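PDB 5J78: acetaldehyde dehydrogenase (Acetylating) from Geobacillus thermoglucosidasius, which catalyses the reversible NAD-dependent oxidation of acetaldehyde with coenzyme A to give acetyl-CoA. Local coordinates for residues L260-Q263 / S264-D268; E407-T410 / I411-A415; L382-K385 / L386-G390. One frame throughout, in Å; residues are numbered along the deposited sequence.

Interaction 1: residues L260-Q263 / S264-D268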
ATOM      1  N   LEU A 260      26.826  -0.600 -41.662  1.00 28.22           N
ATOM      2  CA  LEU A 260      25.960  -1.418 -40.815  1.00 22.78           C
ATOM      3  C   LEU A 260      25.423  -0.577 -39.650  1.00 21.63           C
ATOM      4  O   LEU A 260      24.234  -0.663 -39.314  1.00 22.63           O
ATOM      5  CB  LEU A 260      26.709  -2.659 -40.294  1.00 24.83           C
ATOM      6  CG  LEU A 260      27.051  -3.712 -41.353  1.00 21.38           C
ATOM      7  CD1 LEU A 260      28.184  -4.642 -40.906  1.00 17.78           C
ATOM      8  CD2 LEU A 260      25.823  -4.506 -41.740  1.00 24.65           C
ATOM      9  N   ILE A 261      26.289   0.259 -39.073  1.00 22.10           N
ATOM     10  CA  ILE A 261      25.930   1.087 -37.921  1.00 17.02           C
ATOM     11  C   ILE A 261      24.896   2.158 -38.281  1.00 28.63           C
ATOM     12  O   ILE A 261      23.936   2.380 -37.540  1.00 22.01           O
ATOM     13  CB  ILE A 261      27.177   1.764 -37.317  1.00 18.57           C
ATOM     14  CG1 ILE A 261      28.031   0.730 -36.568  1.00 23.50           C
ATOM     15  CG2 ILE A 261      26.777   2.864 -36.346  1.00 19.09           C
ATOM     16  CD1 ILE A 261      29.452   1.221 -36.262  1.00 19.50           C
ATOM     17  N   ILE A 262      25.072   2.810 -39.428  1.00 19.36           N
ATOM     18  CA  ILE A 262      24.163   3.887 -39.818  1.00 23.61           C
ATOM     19  C   ILE A 262      22.811   3.305 -40.190  1.00 22.07           C
ATOM     20  O   ILE A 262      21.768   3.844 -39.816  1.00 22.49           O
ATOM     21  CB  ILE A 262      24.737   4.731 -40.992  1.00 25.63           C
ATOM     22  CG1 ILE A 262      25.854   5.626 -40.474  1.00 26.32           C
ATOM     23  CG2 ILE A 262      23.653   5.586 -41.624  1.00 23.22           C
ATOM     24  CD1 ILE A 262      26.633   6.406 -41.582  1.00 23.68           C
ATOM     25  N   GLN A 263      22.818   2.190 -40.905  1.00 17.89           N
ATOM     26  CA  GLN A 263      21.559   1.551 -41.241  1.00 21.86           C
ATOM     27  C   GLN A 263      20.777   1.168 -39.966  1.00 28.52           C
ATOM     28  O   GLN A 263      19.564   1.365 -39.883  1.00 19.58           O
ATOM     29  CB  GLN A 263      21.789   0.310 -42.107  1.00 23.79           C
ATOM     30  CG  GLN A 263      20.491  -0.213 -42.728  1.00 34.16           C
ATOM     31  CD  GLN A 263      20.652  -1.540 -43.459  1.00 51.36           C
ATOM     32  OE1 GLN A 263      21.726  -2.155 -43.455  1.00 57.42           O
ATOM     33  NE2 GLN A 263      19.573  -1.991 -44.081  1.00 38.41           N
ATOM     34  N   SER A 264      21.486   0.628 -38.982  1.00 24.49           N
ATOM     35  CA  SER A 264      20.873   0.186 -37.734  1.00 17.59           C
ATOM     36  C   SER A 264      20.419   1.366 -36.879  1.00 20.89           C
ATOM     37  O   SER A 264      19.306   1.361 -36.344  1.00 18.35           O
ATOM     38  CB  SER A 264      21.859  -0.690 -36.938  1.00 23.38           C
ATOM     39  OG  SER A 264      21.442  -0.854 -35.599  1.00 22.81           O
ATOM     40  N   LYS A 265      21.290   2.367 -36.745  1.00 21.12           N
ATOM     41  CA  LYS A 265      21.029   3.519 -35.873  1.00 18.19           C
ATOM     42  C   LYS A 265      19.864   4.369 -36.358  1.00 25.08           C
ATOM     43  O   LYS A 265      19.049   4.837 -35.558  1.00 21.85           O
ATOM     44  CB  LYS A 265      22.290   4.381 -35.752  1.00 21.94           C
ATOM     45  CG  LYS A 265      22.123   5.686 -34.989  1.00 23.23           C
ATOM     46  CD  LYS A 265      21.507   5.469 -33.619  1.00 19.20           C
ATOM     47  CE  LYS A 265      21.813   6.604 -32.720  1.00 17.99           C
ATOM     48  NZ  LYS A 265      21.155   6.414 -31.389  1.00 22.30           N
ATOM     49  N   THR A 266      19.776   4.566 -37.670  1.00 26.24           N
ATOM     50  CA  THR A 266      18.751   5.444 -38.215  1.00 23.16           C
ATOM     51  C   THR A 266      17.464   4.685 -38.531  1.00 19.06           C
ATOM     52  O   THR A 266      16.489   5.277 -38.975  1.00 19.34           O
ATOM     53  CB  THR A 266      19.260   6.174 -39.488  1.00 24.52           C
ATOM     54  OG1 THR A 266      19.500   5.226 -40.541  1.00 20.03           O
ATOM     55  CG2 THR A 266      20.547   6.936 -39.171  1.00 18.84           C
ATOM     56  N   PHE A 267      17.454   3.376 -38.294  1.00 21.57           N
ATOM     57  CA  PHE A 267      16.262   2.591 -38.585  1.00 21.88           C
ATOM     58  C   PHE A 267      15.108   3.053 -37.694  1.00 18.86           C
ATOM     59  O   PHE A 267      15.223   3.113 -36.470  1.00 21.98           O
ATOM     60  CB  PHE A 267      16.530   1.095 -38.400  1.00 21.48           C
ATOM     61  CG  PHE A 267      15.346   0.217 -38.730  1.00 17.96           C
ATOM     62  CD1 PHE A 267      15.104  -0.185 -40.039  1.00 25.11           C
ATOM     63  CD2 PHE A 267      14.498  -0.237 -37.728  1.00 21.18           C
ATOM     64  CE1 PHE A 267      14.017  -1.014 -40.357  1.00 22.59           C
ATOM     65  CE2 PHE A 267      13.402  -1.063 -38.031  1.00 25.49           C
ATOM     66  CZ  PHE A 267      13.161  -1.447 -39.355  1.00 18.25           C
ATOM     67  N   ASP A 268      14.005   3.400 -38.342  1.00 20.07           N
ATOM     68  CA  ASP A 268      12.864   4.030 -37.693  1.00 18.39           C
ATOM     69  C   ASP A 268      13.261   5.241 -36.853  1.00 17.96           C
ATOM     70  O   ASP A 268      12.672   5.502 -35.801  1.00 16.84           O
ATOM     71  CB  ASP A 268      12.128   3.010 -36.830  1.00 18.78           C
ATOM     72  CG  ASP A 268      10.674   3.381 -36.616  1.00 32.55           C
ATOM     73  OD1 ASP A 268      10.097   4.016 -37.529  1.00 19.79           O
ATOM     74  OD2 ASP A 268      10.105   3.030 -35.556  1.00 19.57           O
TER
HETATM   75  O   HOH W   1      17.870   2.438 -41.674  1.00 27.26           O
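Thr266 carries its hydroxyl between its own backbone N and carbonyl carbon (chi1 65°), which turns OG1 back along the helix onto the carbonyl of Ile262, while CG2 lies beside the backbone N. Thr266 OG1 donates to Ile262 O at 2.8 Å. The backbone Thr266 N donates to the same Ile262 O at 3.0 Å, and the two donors arrive from opposite faces of the carbonyl plane, so one oxygen is gripped twice. The side chains of Ile262 and Thr266 lie alongside each other, their CG2 methyls 4.2 Å apart. A water gives a 2.7 Å bond to Gln263 O and a weak one to Thr266 OG1. A valine here would probably leave Ile262 O with the backbone bond alone and cost the water its weaker partner. Several other polar groups find partners beyond the helix: Ser264 OG and Lys265 NZ both bond to Glu276, and Gln263 NE2 to Met473 O of the second subunit, while Gln263 OE1 stays with Gln259. Such a threonine hydroxyl bonded to the carbonyl four residues back is a familiar helix feature; here it ends helix 254-265, in the beta-alpha-beta unit linking neighbouring parallel strands 244-248 and 276-282 of the aldehyde dehydrogenase fold.

Interaction 2: residues E407-T410 / I411-A415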
ATOM      1  N   GLU A 407      37.029 -12.595 -29.277  1.00 34.92           N
ATOM      2  CA  GLU A 407      36.939 -13.517 -28.145  1.00 37.07           C
ATOM      3  C   GLU A 407      37.256 -12.842 -26.815  1.00 27.63           C
ATOM      4  O   GLU A 407      36.536 -13.019 -25.831  1.00 30.78           O
ATOM      5  CB  GLU A 407      37.877 -14.704 -28.373  1.00 39.07           C
ATOM      6  CG  GLU A 407      37.276 -15.760 -29.307  1.00 51.66           C
ATOM      7  CD  GLU A 407      38.293 -16.779 -29.815  1.00 61.78           C
ATOM      8  OE1 GLU A 407      39.443 -16.783 -29.324  1.00 58.03           O
ATOM      9  OE2 GLU A 407      37.934 -17.578 -30.710  1.00 55.66           O
ATOM     10  N   ALA A 408      38.319 -12.054 -26.781  1.00 25.46           N
ATOM     11  CA  ALA A 408      38.714 -11.348 -25.553  1.00 24.31           C
ATOM     12  C   ALA A 408      37.750 -10.223 -25.132  1.00 25.23           C
ATOM     13  O   ALA A 408      37.513  -9.993 -23.932  1.00 31.27           O
ATOM     14  CB  ALA A 408      40.116 -10.778 -25.732  1.00 32.70           C
ATOM     15  N   TYR A 409      37.202  -9.513 -26.111  1.00 24.95           N
ATOM     16  CA  TYR A 409      36.345  -8.358 -25.823  1.00 25.20           C
ATOM     17  C   TYR A 409      34.962  -8.806 -25.331  1.00 16.26           C
ATOM     18  O   TYR A 409      34.392  -8.211 -24.415  1.00 22.54           O
ATOM     19  CB  TYR A 409      36.188  -7.471 -27.071  1.00 23.99           C
ATOM     20  CG  TYR A 409      35.351  -6.234 -26.824  1.00 17.80           C
ATOM     21  CD1 TYR A 409      35.831  -5.202 -26.043  1.00 22.74           C
ATOM     22  CD2 TYR A 409      34.078  -6.103 -27.361  1.00 24.21           C
ATOM     23  CE1 TYR A 409      35.075  -4.072 -25.799  1.00 22.97           C
ATOM     24  CE2 TYR A 409      33.318  -4.954 -27.134  1.00 25.30           C
ATOM     25  CZ  TYR A 409      33.829  -3.942 -26.356  1.00 23.21           C
ATOM     26  OH  TYR A 409      33.085  -2.807 -26.098  1.00 25.12           O
ATOM     27  N   THR A 410      34.452  -9.872 -25.940  1.00 20.83           N
ATOM     28  CA  THR A 410      33.075 -10.292 -25.749  1.00 22.42           C
ATOM     29  C   THR A 410      32.826 -11.131 -24.483  1.00 37.33           C
ATOM     30  O   THR A 410      31.717 -11.109 -23.955  1.00 31.32           O
ATOM     31  CB  THR A 410      32.574 -11.105 -26.966  1.00 28.38           C
ATOM     32  OG1 THR A 410      33.435 -12.231 -27.198  1.00 26.72           O
ATOM     33  CG2 THR A 410      32.515 -10.223 -28.222  1.00 30.18           C
ATOM     34  N   ILE A 411      33.834 -11.840 -23.984  1.00 26.15           N
ATOM     35  CA  ILE A 411      33.597 -12.860 -22.953  1.00 23.53           C
ATOM     36  C   ILE A 411      32.957 -12.288 -21.670  1.00 31.29           C
ATOM     37  O   ILE A 411      32.105 -12.941 -21.068  1.00 34.49           O
ATOM     38  CB  ILE A 411      34.899 -13.615 -22.587  1.00 26.90           C
ATOM     39  CG1 ILE A 411      34.614 -14.754 -21.575  1.00 36.86           C
ATOM     40  CG2 ILE A 411      35.943 -12.649 -22.012  1.00 34.10           C
ATOM     41  CD1 ILE A 411      33.757 -15.895 -22.114  1.00 30.90           C
ATOM     42  N   ASP A 412      33.325 -11.068 -21.279  1.00 21.00           N
ATOM     43  CA  ASP A 412      32.859 -10.501 -20.006  1.00 29.37           C
ATOM     44  C   ASP A 412      31.851  -9.348 -20.111  1.00 30.01           C
ATOM     45  O   ASP A 412      31.674  -8.590 -19.155  1.00 41.96           O
ATOM     46  CB  ASP A 412      34.063 -10.026 -19.186  1.00 29.64           C
ATOM     47  CG  ASP A 412      34.826  -8.887 -19.863  1.00 58.24           C
ATOM     48  OD1 ASP A 412      34.554  -8.600 -21.051  1.00 49.62           O
ATOM     49  OD2 ASP A 412      35.712  -8.287 -19.213  1.00 59.07           O
ATOM     50  N   LYS A 413      31.160  -9.220 -21.233  1.00 29.00           N
ATOM     51  CA  LYS A 413      30.186  -8.140 -21.361  1.00 28.50           C
ATOM     52  C   LYS A 413      28.824  -8.584 -20.814  1.00 25.84           C
ATOM     53  O   LYS A 413      28.311  -9.622 -21.216  1.00 20.66           O
ATOM     54  CB  LYS A 413      30.073  -7.694 -22.821  1.00 24.52           C
ATOM     55  CG  LYS A 413      31.372  -7.102 -23.380  1.00 27.54           C
ATOM     56  CD  LYS A 413      31.798  -5.838 -22.649  1.00 30.12           C
ATOM     57  CE  LYS A 413      33.147  -5.323 -23.159  1.00 30.25           C
ATOM     58  NZ  LYS A 413      34.273  -6.186 -22.743  1.00 30.59           N
ATOM     59  N   PRO A 414      28.245  -7.801 -19.885  1.00 17.03           N
ATOM     60  CA  PRO A 414      26.932  -8.115 -19.311  1.00 28.96           C
ATOM     61  C   PRO A 414      25.818  -7.680 -20.243  1.00 22.38           C
ATOM     62  O   PRO A 414      25.179  -6.642 -20.038  1.00 24.61           O
ATOM     63  CB  PRO A 414      26.923  -7.311 -18.014  1.00 24.91           C
ATOM     64  CG  PRO A 414      27.715  -6.080 -18.382  1.00 19.81           C
ATOM     65  CD  PRO A 414      28.846  -6.632 -19.222  1.00 24.39           C
ATOM     66  N   ALA A 415      25.624  -8.475 -21.284  1.00 20.24           N
ATOM     67  CA  ALA A 415      24.579  -8.248 -22.262  1.00 19.69           C
ATOM     68  C   ALA A 415      24.111  -9.599 -22.770  1.00 21.64           C
ATOM     69  O   ALA A 415      24.927 -10.477 -23.033  1.00 19.84           O
ATOM     70  CB  ALA A 415      25.102  -7.352 -23.436  1.00 18.30           C
TER
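A type I beta turn from Thr410 to Lys413 carries the chain out of helix 403-410 towards strand 415-420, and Lys413 folds back from it over Tyr409. The turn's own backbone bond, Lys413 N to Thr410 O, is weak at 3.4 Å although nearly straight, and the side chain of Lys413 adds further bonds to the turn. Two bends in the lysine, at chi2 (-63°) and chi4 (-71°), bring its amine back to the carbonyl of Tyr409 in the last helical turn. There Lys413 NZ meets Tyr409 O at 2.6 Å, lying in the carbonyl plane, and forms a salt bridge with Asp412 OD1 at 3.0 Å, on the syn side but somewhat tilted out of the carboxylate plane. The same bent chain covers one face of the Tyr409 ring: Lys413 CE is 3.7 Å from the ring centroid, a CH-pi contact, and Lys413 NZ stands 4.0 Å from it in cation-pi geometry. Both are 22° off the ring normal, and CE sits towards the rim, nearest CE1 and CZ. Ser380 OG of helix 376-388 is a further hydrogen-bond partner of NZ, and Lys464 of the second subunit bonds to Lys413 O. The amine of buried Lys413 therefore has three hydrogen-bonding oxygens, as many as an ammonium has hydrogens, besides the aromatic face; carbonyl, carboxylate and ring would all be expected to stabilise its positive charge and keep it protonated.

Interaction 3: residues L382-K385 / L386-G390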
ATOM      1  N   LEU A 382      34.962   1.563 -20.885  1.00 33.93           N
ATOM      2  CA  LEU A 382      33.928   2.527 -21.295  1.00 27.71           C
ATOM      3  C   LEU A 382      32.587   1.830 -21.576  1.00 20.06           C
ATOM      4  O   LEU A 382      31.531   2.303 -21.163  1.00 24.95           O
ATOM      5  CB  LEU A 382      34.353   3.306 -22.548  1.00 35.95           C
ATOM      6  CG  LEU A 382      35.220   4.550 -22.372  1.00 31.91           C
ATOM      7  CD1 LEU A 382      35.552   5.066 -23.744  1.00 36.24           C
ATOM      8  CD2 LEU A 382      34.522   5.615 -21.539  1.00 33.46           C
ATOM      9  N   ALA A 383      32.646   0.728 -22.311  1.00 19.31           N
ATOM     10  CA  ALA A 383      31.459  -0.088 -22.550  1.00 30.29           C
ATOM     11  C   ALA A 383      30.779  -0.405 -21.218  1.00 24.37           C
ATOM     12  O   ALA A 383      29.563  -0.265 -21.073  1.00 25.89           O
ATOM     13  CB  ALA A 383      31.824  -1.369 -23.285  1.00 19.90           C
ATOM     14  N   GLN A 384      31.575  -0.796 -20.228  1.00 26.91           N
ATOM     15  CA  GLN A 384      31.021  -1.186 -18.931  1.00 23.61           C
ATOM     16  C   GLN A 384      30.308  -0.001 -18.293  1.00 22.42           C
ATOM     17  O   GLN A 384      29.176  -0.138 -17.807  1.00 21.54           O
ATOM     18  CB  GLN A 384      32.128  -1.747 -18.015  1.00 26.55           C
ATOM     19  CG  GLN A 384      31.667  -2.088 -16.622  1.00 34.51           C
ATOM     20  CD  GLN A 384      30.653  -3.213 -16.610  1.00 49.26           C
ATOM     21  OE1 GLN A 384      30.621  -4.060 -17.511  1.00 35.44           O
ATOM     22  NE2 GLN A 384      29.817  -3.224 -15.584  1.00 39.96           N
ATOM     23  N   LYS A 385      30.934   1.174 -18.346  1.00 31.12           N
ATOM     24  CA  LYS A 385      30.333   2.401 -17.791  1.00 27.55           C
ATOM     25  C   LYS A 385      29.056   2.861 -18.507  1.00 23.03           C
ATOM     26  O   LYS A 385      28.117   3.350 -17.876  1.00 22.15           O
ATOM     27  CB  LYS A 385      31.346   3.541 -17.836  1.00 31.92           C
ATOM     28  CG  LYS A 385      32.462   3.473 -16.799  1.00 41.78           C
ATOM     29  CD  LYS A 385      33.051   4.870 -16.580  1.00 61.06           C
ATOM     30  CE  LYS A 385      34.322   4.852 -15.741  1.00 63.07           C
ATOM     31  NZ  LYS A 385      35.490   4.364 -16.527  1.00 65.79           N
ATOM     32  N   LEU A 386      29.044   2.749 -19.833  1.00 22.75           N
ATOM     33  CA  LEU A 386      27.858   3.083 -20.615  1.00 23.06           C
ATOM     34  C   LEU A 386      26.678   2.145 -20.293  1.00 18.35           C
ATOM     35  O   LEU A 386      25.544   2.597 -20.153  1.00 19.69           O
ATOM     36  CB  LEU A 386      28.211   3.045 -22.103  1.00 24.56           C
ATOM     37  CG  LEU A 386      29.163   4.201 -22.463  1.00 17.25           C
ATOM     38  CD1 LEU A 386      30.023   3.907 -23.680  1.00 23.53           C
ATOM     39  CD2 LEU A 386      28.386   5.477 -22.659  1.00 22.72           C
ATOM     40  N   LEU A 387      26.947   0.848 -20.151  1.00 20.24           N
ATOM     41  CA  LEU A 387      25.891  -0.107 -19.809  1.00 19.22           C
ATOM     42  C   LEU A 387      25.295   0.234 -18.454  1.00 23.70           C
ATOM     43  O   LEU A 387      24.090   0.146 -18.263  1.00 25.49           O
ATOM     44  CB  LEU A 387      26.429  -1.521 -19.823  1.00 16.95           C
ATOM     45  CG  LEU A 387      26.784  -2.009 -21.219  1.00 18.48           C
ATOM     46  CD1 LEU A 387      27.513  -3.313 -21.110  1.00 20.49           C
ATOM     47  CD2 LEU A 387      25.546  -2.139 -22.133  1.00 20.40           C
ATOM     48  N   GLU A 388      26.136   0.674 -17.528  1.00 24.20           N
ATOM     49  CA  GLU A 388      25.663   1.051 -16.207  1.00 19.85           C
ATOM     50  C   GLU A 388      24.759   2.283 -16.233  1.00 28.41           C
ATOM     51  O   GLU A 388      23.959   2.474 -15.321  1.00 27.44           O
ATOM     52  CB  GLU A 388      26.865   1.257 -15.283  1.00 23.88           C
ATOM     53  CG  GLU A 388      27.570  -0.071 -15.040  1.00 36.77           C
ATOM     54  CD  GLU A 388      28.870   0.027 -14.270  1.00 57.26           C
ATOM     55  OE1 GLU A 388      29.494   1.113 -14.251  1.00 67.10           O
ATOM     56  OE2 GLU A 388      29.270  -1.009 -13.689  1.00 45.41           O
ATOM     57  N   VAL A 389      24.846   3.102 -17.281  1.00 24.53           N
ATOM     58  CA  VAL A 389      23.863   4.184 -17.465  1.00 28.35           C
ATOM     59  C   VAL A 389      22.616   3.688 -18.233  1.00 28.66           C
ATOM     60  O   VAL A 389      22.267   4.225 -19.284  1.00 56.28           O
ATOM     61  CB  VAL A 389      24.471   5.411 -18.230  1.00 30.32           C
ATOM     62  CG1 VAL A 389      23.572   6.630 -18.096  1.00 31.29           C
ATOM     63  CG2 VAL A 389      25.841   5.756 -17.704  1.00 32.42           C
ATOM     64  N   GLY A 390      21.972   2.640 -17.745  1.00 30.42           N
ATOM     65  CA  GLY A 390      20.688   2.215 -18.290  1.00 26.60           C
ATOM     66  C   GLY A 390      20.713   1.288 -19.500  1.00 19.61           C
ATOM     67  O   GLY A 390      19.844   1.395 -20.366  1.00 24.52           O
TER
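Leu386 and Leu387 make up the tight side of this helical segment, each leaning back on the carbonyl one turn earlier. Leu386 N bonds to Leu382 O at 2.9 Å, and Leu386 CD1 comes within 3.3 Å of that same oxygen. The pattern repeats one residue on, where Leu387 N bonds to Ala383 O at 3.0 Å and Leu387 CG rests 3.3 Å from it. These leucines and Ala383 are buried, and their aliphatic groups turn to the sheet.

The outer side is polar and looser. Here Gln384 and Glu388 are paired one turn apart: NE2 of Gln384 donates to OE2 of Glu388 at 3.0 Å, with an angle of 158° at the hydrogen. Gln384 runs out with CG opposite its backbone N and then bends at chi2 (64°), which swings the amide over to meet Glu388, whose chain is extended. The oxygen lies close to the amide plane, but the donor comes from above the carboxylate, and the two planes stand 87° apart. This is a single bond between steeply turned groups, with Lys385 and Glu388 exposed to solvent. The helical bond from Val389 N to Lys385 O is weak, and the same N-H also bonds to Leu386 O, as the helix tightens into a turn; Val389 centres an inverse gamma turn before Gly390.

On the buried side, Leu382 and Leu386 pack on Tyr371 of strand 367-373, Ala383 and Leu386 on Leu280 of strand 276-282, and Leu387 on Pro245 of strand 244-248, so helix 376-388 lies across the middle of the parallel sheet on its way to strand 395-399.

Overall arrangement
From the N terminus the order is interaction 1, interaction 3, interaction 2, all three in series: each is confined to one helical turn or helix end, and none nests in or crosses another. Interaction 1 leads from helix 254-265 towards strand 276-282; interaction 3 is at the end of helix 376-388, before strand 395-399; interaction 2 closes the turn between helix 403-410 and strand 415-420, outermost of the parallel sheet within this chain. Interactions 2 and 3 meet directly, Tyr409 OH lying 3.4 Å from Ala383 CB and Pro414 CG 3.9 Å from Leu387 CD1. Interaction 1 stands apart, its centre about 21 Å from that of 382-390, yet like interaction 2 it touches the second subunit.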